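Local coordinates for protein beta-phosphoglucomutase (Clostridium difficile, PDB 4GIB) that probably interconverts beta-D-glucose 1-phosphate and beta-D-glucose 6-phosphate as a magnesium-dependent phosphomutase of the HAD superfamily, at residues N102-Y105 with V106-D110; L232-E235 with Y236-K240. All coordinates share one frame; numbering follows the deposited sequence.

In the fold
Both contacts are local: contact 1 lies near the end of one helix, and contact 2 spans the N-cap and first turns of another. They lie on opposite sides of the chain's centre, with centres about 35 Å and nearest atoms about 19 Å apart. Contact 1 comes first along the chain, at the C-terminal end of helix 91-109, which belongs to the helical cap inserted after the first strand of the HAD-type core. Contact 2 opens helix 234-247, the last of the chain, just after strand 224-226 at one border of the parallel sheet. The pair thus samples the two parts of the enzyme: the cap, near residues predicted to bind substrate, and the Rossmann-like core.

Contact 1. Residues N102-Y105 with V106-D110; sequences NNYY and VSLID
The ring of Y105 receives the methyl CG2 of I109 over one face, with Y105 CZ only 3.4 Å from I109 CG2. A second branch of the isoleucine reaches the same ring near its CE2 corner, where Y105 CE2 and I109 CD1 also lie 3.4 Å apart, so two methyls of one residue share that face. I109 directs CG1 between its backbone N and carbonyl carbon (chi1 59°), which holds CG2 over the ring and CD1 displaced past its CE2 rim. Beyond the two segments, H44 stacks on Y105, and Y43 and A47 of helix 41-53 also pack against it. The neighbouring Y104 ring is met more lightly: its CE2 stands 4.3 Å from L108 CD1, while K50 makes a cation-pi contact with it.

N102 and V106, one turn apart, meet beside this pair. The N102 amide leans forward along the helix, CG anti to the backbone N (chi1 -169°), and its OD1 lies 3.7 Å from V106 CG2. That oxygen accepts a hydrogen bond from N143 ND2. V106 N to N102 O (2.7 Å) and I109 N to Y105 O (3.0 Å) are nearly straight, whereas the i to i+4 bonds of S107 and L108 are bent and accompanied by weak i to i+3 bonds as the helix nears its end.

With Y104, Y105 and L108 turned to helix 41-53, and I109 and D110 meeting helix 144-151 of the core, the arrangement is that of the last cap helix in a HAD phosphomutase, close to N143 and R72, which are predicted to bind substrate.

Contact 2. Residues L232-E235 with Y236-K240; sequences LKFE and YIQEK
F234 and Q238, one turn apart, approach at a slant: the amide plane of Q238 is turned 65° from the phenylalanine ring, and its OE1 comes to 3.7 Å from F234 CE2. The ring reaches this position because F234 sets CG anti to the backbone N (chi1 -178°), and Q238 stretches out its chain beyond CG to bring OE1 up to the ring obliquely. At this distance the meeting is most simply read as van der Waals contact. Past it, the buried F234 ring packs on L124, D127 and V128 of helix 121-130.

L232 and I237 likewise cross at a slant, with L232 CD2 and I237 CD1 4.0 Å apart. I237 has CG1 anti to its carbonyl carbon (chi1 -67°), so the branch runs back past the K233 carbonyl, and CG1 lies 3.2 Å from K233 O. The two aliphatic chains thus meet at the start of the helix where it leaves the loop after strand 224-226. Here the last helix of the Rossmann-like HAD core settles beside its parallel sheet, L232 resting on V211, V213 and V226.

K233 occupies the N-cap position, and its carbonyl oxygen takes the first of a run of i to i+4 bonds, from I237 N at 2.9 Å; Q238 N to F234 O, E239 N to E235 O and K240 N to Y236 O follow. One turn further along, K240 CG lies 4.0 Å above the Y236 ring plane, displaced toward the rim, while that tyrosine also touches L224 and V226 of the border strand.

Contact 1. Residues N102-Y105 with V106-D110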
loop_
_atom_site.group_PDB
_atom_site.type_symbol
_atom_site.label_atom_id
_atom_site.label_comp_id
_atom_site.label_asym_id
_atom_site.label_seq_id
_atom_site.Cartn_x
_atom_site.Cartn_y
_atom_site.Cartn_z
ATOM N N ASN A 102 7.941 2.969 15.797
ATOM C CA ASN A 102 6.494 2.754 15.697
ATOM C C ASN A 102 5.738 3.752 16.593
ATOM O O ASN A 102 4.828 4.439 16.125
ATOM C CB ASN A 102 6.126 1.313 16.055
ATOM C CG ASN A 102 4.667 0.959 15.714
ATOM O OD1 ASN A 102 4.116 1.410 14.716
ATOM N ND2 ASN A 102 4.080 0.082 16.511
ATOM N N ASN A 103 6.120 3.838 17.866
ATOM C CA ASN A 103 5.491 4.786 18.786
ATOM C C ASN A 103 5.477 6.198 18.212
ATOM O O ASN A 103 4.485 6.908 18.299
ATOM C CB ASN A 103 6.207 4.800 20.138
ATOM C CG ASN A 103 6.052 3.493 20.906
ATOM O OD1 ASN A 103 5.134 2.708 20.650
ATOM N ND2 ASN A 103 6.946 3.264 21.873
ATOM N N TYR A 104 6.583 6.601 17.609
ATOM C CA TYR A 104 6.660 7.929 17.032
ATOM C C TYR A 104 5.753 8.035 15.800
ATOM O O TYR A 104 5.063 9.028 15.648
ATOM C CB TYR A 104 8.117 8.321 16.741
ATOM C CG TYR A 104 8.265 9.765 16.324
ATOM C CD1 TYR A 104 7.759 10.784 17.112
ATOM C CD2 TYR A 104 8.917 10.111 15.148
ATOM C CE1 TYR A 104 7.879 12.110 16.738
ATOM C CE2 TYR A 104 9.046 11.446 14.760
ATOM C CZ TYR A 104 8.527 12.435 15.564
ATOM O OH TYR A 104 8.652 13.748 15.205
ATOM N N TYR A 105 5.713 6.996 14.965
ATOM C CA TYR A 105 4.847 6.991 13.783
ATOM C C TYR A 105 3.358 7.060 14.199
ATOM O O TYR A 105 2.581 7.855 13.645
ATOM C CB TYR A 105 5.117 5.756 12.902
ATOM C CG TYR A 105 4.143 5.616 11.754
ATOM C CD1 TYR A 105 4.214 6.465 10.650
ATOM C CD2 TYR A 105 3.141 4.637 11.771
ATOM C CE1 TYR A 105 3.294 6.364 9.603
ATOM C CE2 TYR A 105 2.241 4.513 10.727
ATOM C CZ TYR A 105 2.314 5.385 9.645
ATOM O OH TYR A 105 1.419 5.279 8.602
ATOM N N VAL A 106 2.988 6.254 15.192
ATOM C CA VAL A 106 1.610 6.194 15.701
ATOM C C VAL A 106 1.158 7.549 16.247
ATOM O O VAL A 106 -0.003 7.932 16.135
ATOM C CB VAL A 106 1.488 5.079 16.771
ATOM C CG1 VAL A 106 0.191 5.217 17.637
ATOM C CG2 VAL A 106 1.584 3.716 16.089
ATOM N N SER A 107 2.096 8.283 16.818
ATOM C CA SER A 107 1.809 9.590 17.347
ATOM C C SER A 107 1.499 10.562 16.217
ATOM O O SER A 107 0.675 11.448 16.359
ATOM C CB SER A 107 3.004 10.079 18.157
ATOM O OG SER A 107 2.762 11.378 18.620
ATOM N N LEU A 108 2.173 10.407 15.092
ATOM C CA LEU A 108 1.930 11.285 13.940
ATOM C C LEU A 108 0.612 10.974 13.274
ATOM O O LEU A 108 -0.160 11.877 13.010
ATOM C CB LEU A 108 3.064 11.183 12.922
ATOM C CG LEU A 108 4.440 11.644 13.425
ATOM C CD1 LEU A 108 5.489 11.361 12.377
ATOM C CD2 LEU A 108 4.422 13.125 13.797
ATOM N N ILE A 109 0.325 9.698 13.026
ATOM C CA ILE A 109 -0.926 9.338 12.319
ATOM C C ILE A 109 -2.187 9.476 13.151
ATOM O O ILE A 109 -3.287 9.472 12.602
ATOM C CB ILE A 109 -0.893 7.927 11.694
ATOM C CG1 ILE A 109 -0.654 6.857 12.758
ATOM C CG2 ILE A 109 0.162 7.876 10.593
ATOM C CD1 ILE A 109 -0.685 5.462 12.216
ATOM N N ASP A 110 -2.049 9.595 14.464
ATOM C CA ASP A 110 -3.217 9.783 15.293
ATOM C C ASP A 110 -3.905 11.141 15.029
ATOM O O ASP A 110 -5.019 11.356 15.485
ATOM C CB ASP A 110 -2.906 9.519 16.770
ATOM C CG ASP A 110 -2.755 7.995 17.080
ATOM O OD1 ASP A 110 -2.597 7.179 16.128
ATOM O OD2 ASP A 110 -2.795 7.613 18.275
#

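Contact 2. Residues L232-E235 with Y236-K240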
loop_
_atom_site.group_PDB
_atom_site.type_symbol
_atom_site.label_atom_id
_atom_site.label_comp_id
_atom_site.label_asym_id
_atom_site.label_seq_id
_atom_site.Cartn_x
_atom_site.Cartn_y
_atom_site.Cartn_z
ATOM N N LEU A 232 -9.442 8.255 -10.832
ATOM C CA LEU A 232 -9.949 6.904 -10.560
ATOM C C LEU A 232 -11.482 6.861 -10.537
ATOM O O LEU A 232 -12.094 6.731 -9.475
ATOM C CB LEU A 232 -9.409 6.386 -9.232
ATOM C CG LEU A 232 -7.903 6.116 -9.139
ATOM C CD1 LEU A 232 -7.558 5.676 -7.730
ATOM C CD2 LEU A 232 -7.496 5.065 -10.157
ATOM N N LYS A 233 -12.089 6.951 -11.718
ATOM C CA LYS A 233 -13.542 6.933 -11.846
ATOM C C LYS A 233 -13.970 5.507 -12.173
ATOM O O LYS A 233 -13.309 4.810 -12.952
ATOM C CB LYS A 233 -13.988 7.902 -12.928
ATOM C CG LYS A 233 -13.289 9.249 -12.833
ATOM C CD LYS A 233 -13.967 10.336 -13.676
ATOM C CE LYS A 233 -15.262 10.815 -13.033
ATOM N NZ LYS A 233 -15.047 11.414 -11.672
ATOM N N PHE A 234 -15.076 5.077 -11.582
ATOM C CA PHE A 234 -15.514 3.705 -11.723
ATOM C C PHE A 234 -15.808 3.244 -13.153
ATOM O O PHE A 234 -15.387 2.160 -13.539
ATOM C CB PHE A 234 -16.715 3.399 -10.822
ATOM C CG PHE A 234 -17.151 1.981 -10.924
ATOM C CD1 PHE A 234 -16.521 1.000 -10.173
ATOM C CD2 PHE A 234 -18.129 1.609 -11.828
ATOM C CE1 PHE A 234 -16.885 -0.326 -10.291
ATOM C CE2 PHE A 234 -18.509 0.282 -11.960
ATOM C CZ PHE A 234 -17.876 -0.691 -11.183
ATOM N N GLU A 235 -16.530 4.046 -13.926
ATOM C CA GLU A 235 -16.864 3.667 -15.299
ATOM C C GLU A 235 -15.624 3.617 -16.181
ATOM O O GLU A 235 -15.527 2.758 -17.054
ATOM C CB GLU A 235 -17.946 4.596 -15.883
ATOM C CG GLU A 235 -19.273 4.451 -15.141
ATOM C CD GLU A 235 -20.365 5.370 -15.642
ATOM O OE1 GLU A 235 -20.352 5.755 -16.835
ATOM O OE2 GLU A 235 -21.259 5.690 -14.830
ATOM N N TYR A 236 -14.683 4.533 -15.951
ATOM C CA TYR A 236 -13.427 4.550 -16.702
ATOM C C TYR A 236 -12.586 3.322 -16.354
ATOM O O TYR A 236 -12.028 2.664 -17.231
ATOM C CB TYR A 236 -12.644 5.830 -16.412
ATOM C CG TYR A 236 -11.294 5.897 -17.090
ATOM C CD1 TYR A 236 -11.200 6.154 -18.451
ATOM C CD2 TYR A 236 -10.110 5.727 -16.367
ATOM C CE1 TYR A 236 -9.969 6.224 -19.092
ATOM C CE2 TYR A 236 -8.865 5.797 -17.002
ATOM C CZ TYR A 236 -8.810 6.048 -18.372
ATOM O OH TYR A 236 -7.608 6.137 -19.035
ATOM N N ILE A 237 -12.488 3.016 -15.071
ATOM C CA ILE A 237 -11.754 1.829 -14.647
ATOM C C ILE A 237 -12.411 0.580 -15.265
ATOM O O ILE A 237 -11.727 -0.297 -15.780
ATOM C CB ILE A 237 -11.696 1.704 -13.081
ATOM C CG1 ILE A 237 -10.843 2.836 -12.487
ATOM C CG2 ILE A 237 -11.103 0.368 -12.674
ATOM C CD1 ILE A 237 -10.819 2.893 -10.957
ATOM N N GLN A 238 -13.738 0.514 -15.251
ATOM C CA GLN A 238 -14.409 -0.669 -15.787
ATOM C C GLN A 238 -14.203 -0.823 -17.292
ATOM O O GLN A 238 -13.900 -1.918 -17.765
ATOM C CB GLN A 238 -15.899 -0.689 -15.441
ATOM C CG GLN A 238 -16.528 -2.037 -15.778
ATOM C CD GLN A 238 -17.869 -2.244 -15.143
ATOM O OE1 GLN A 238 -18.758 -1.403 -15.246
ATOM N NE2 GLN A 238 -18.029 -3.377 -14.482
ATOM N N GLU A 239 -14.363 0.261 -18.046
ATOM C CA GLU A 239 -14.154 0.197 -19.486
ATOM C C GLU A 239 -12.728 -0.329 -19.774
ATOM O O GLU A 239 -12.545 -1.223 -20.607
ATOM C CB GLU A 239 -14.412 1.564 -20.126
ATOM C CG GLU A 239 -14.211 1.659 -21.651
ATOM C CD GLU A 239 -15.167 0.779 -22.478
ATOM O OE1 GLU A 239 -15.248 -0.449 -22.224
ATOM O OE2 GLU A 239 -15.805 1.317 -23.423
ATOM N N LYS A 240 -11.731 0.199 -19.059
ATOM C CA LYS A 240 -10.337 -0.232 -19.250
ATOM C C LYS A 240 -10.106 -1.680 -18.795
ATOM O O LYS A 240 -9.275 -2.404 -19.363
ATOM C CB LYS A 240 -9.369 0.718 -18.543
ATOM C CG LYS A 240 -9.292 2.108 -19.184
ATOM C CD LYS A 240 -8.728 2.025 -20.606
ATOM C CE LYS A 240 -8.723 3.356 -21.304
ATOM N NZ LYS A 240 -8.299 3.212 -22.734
#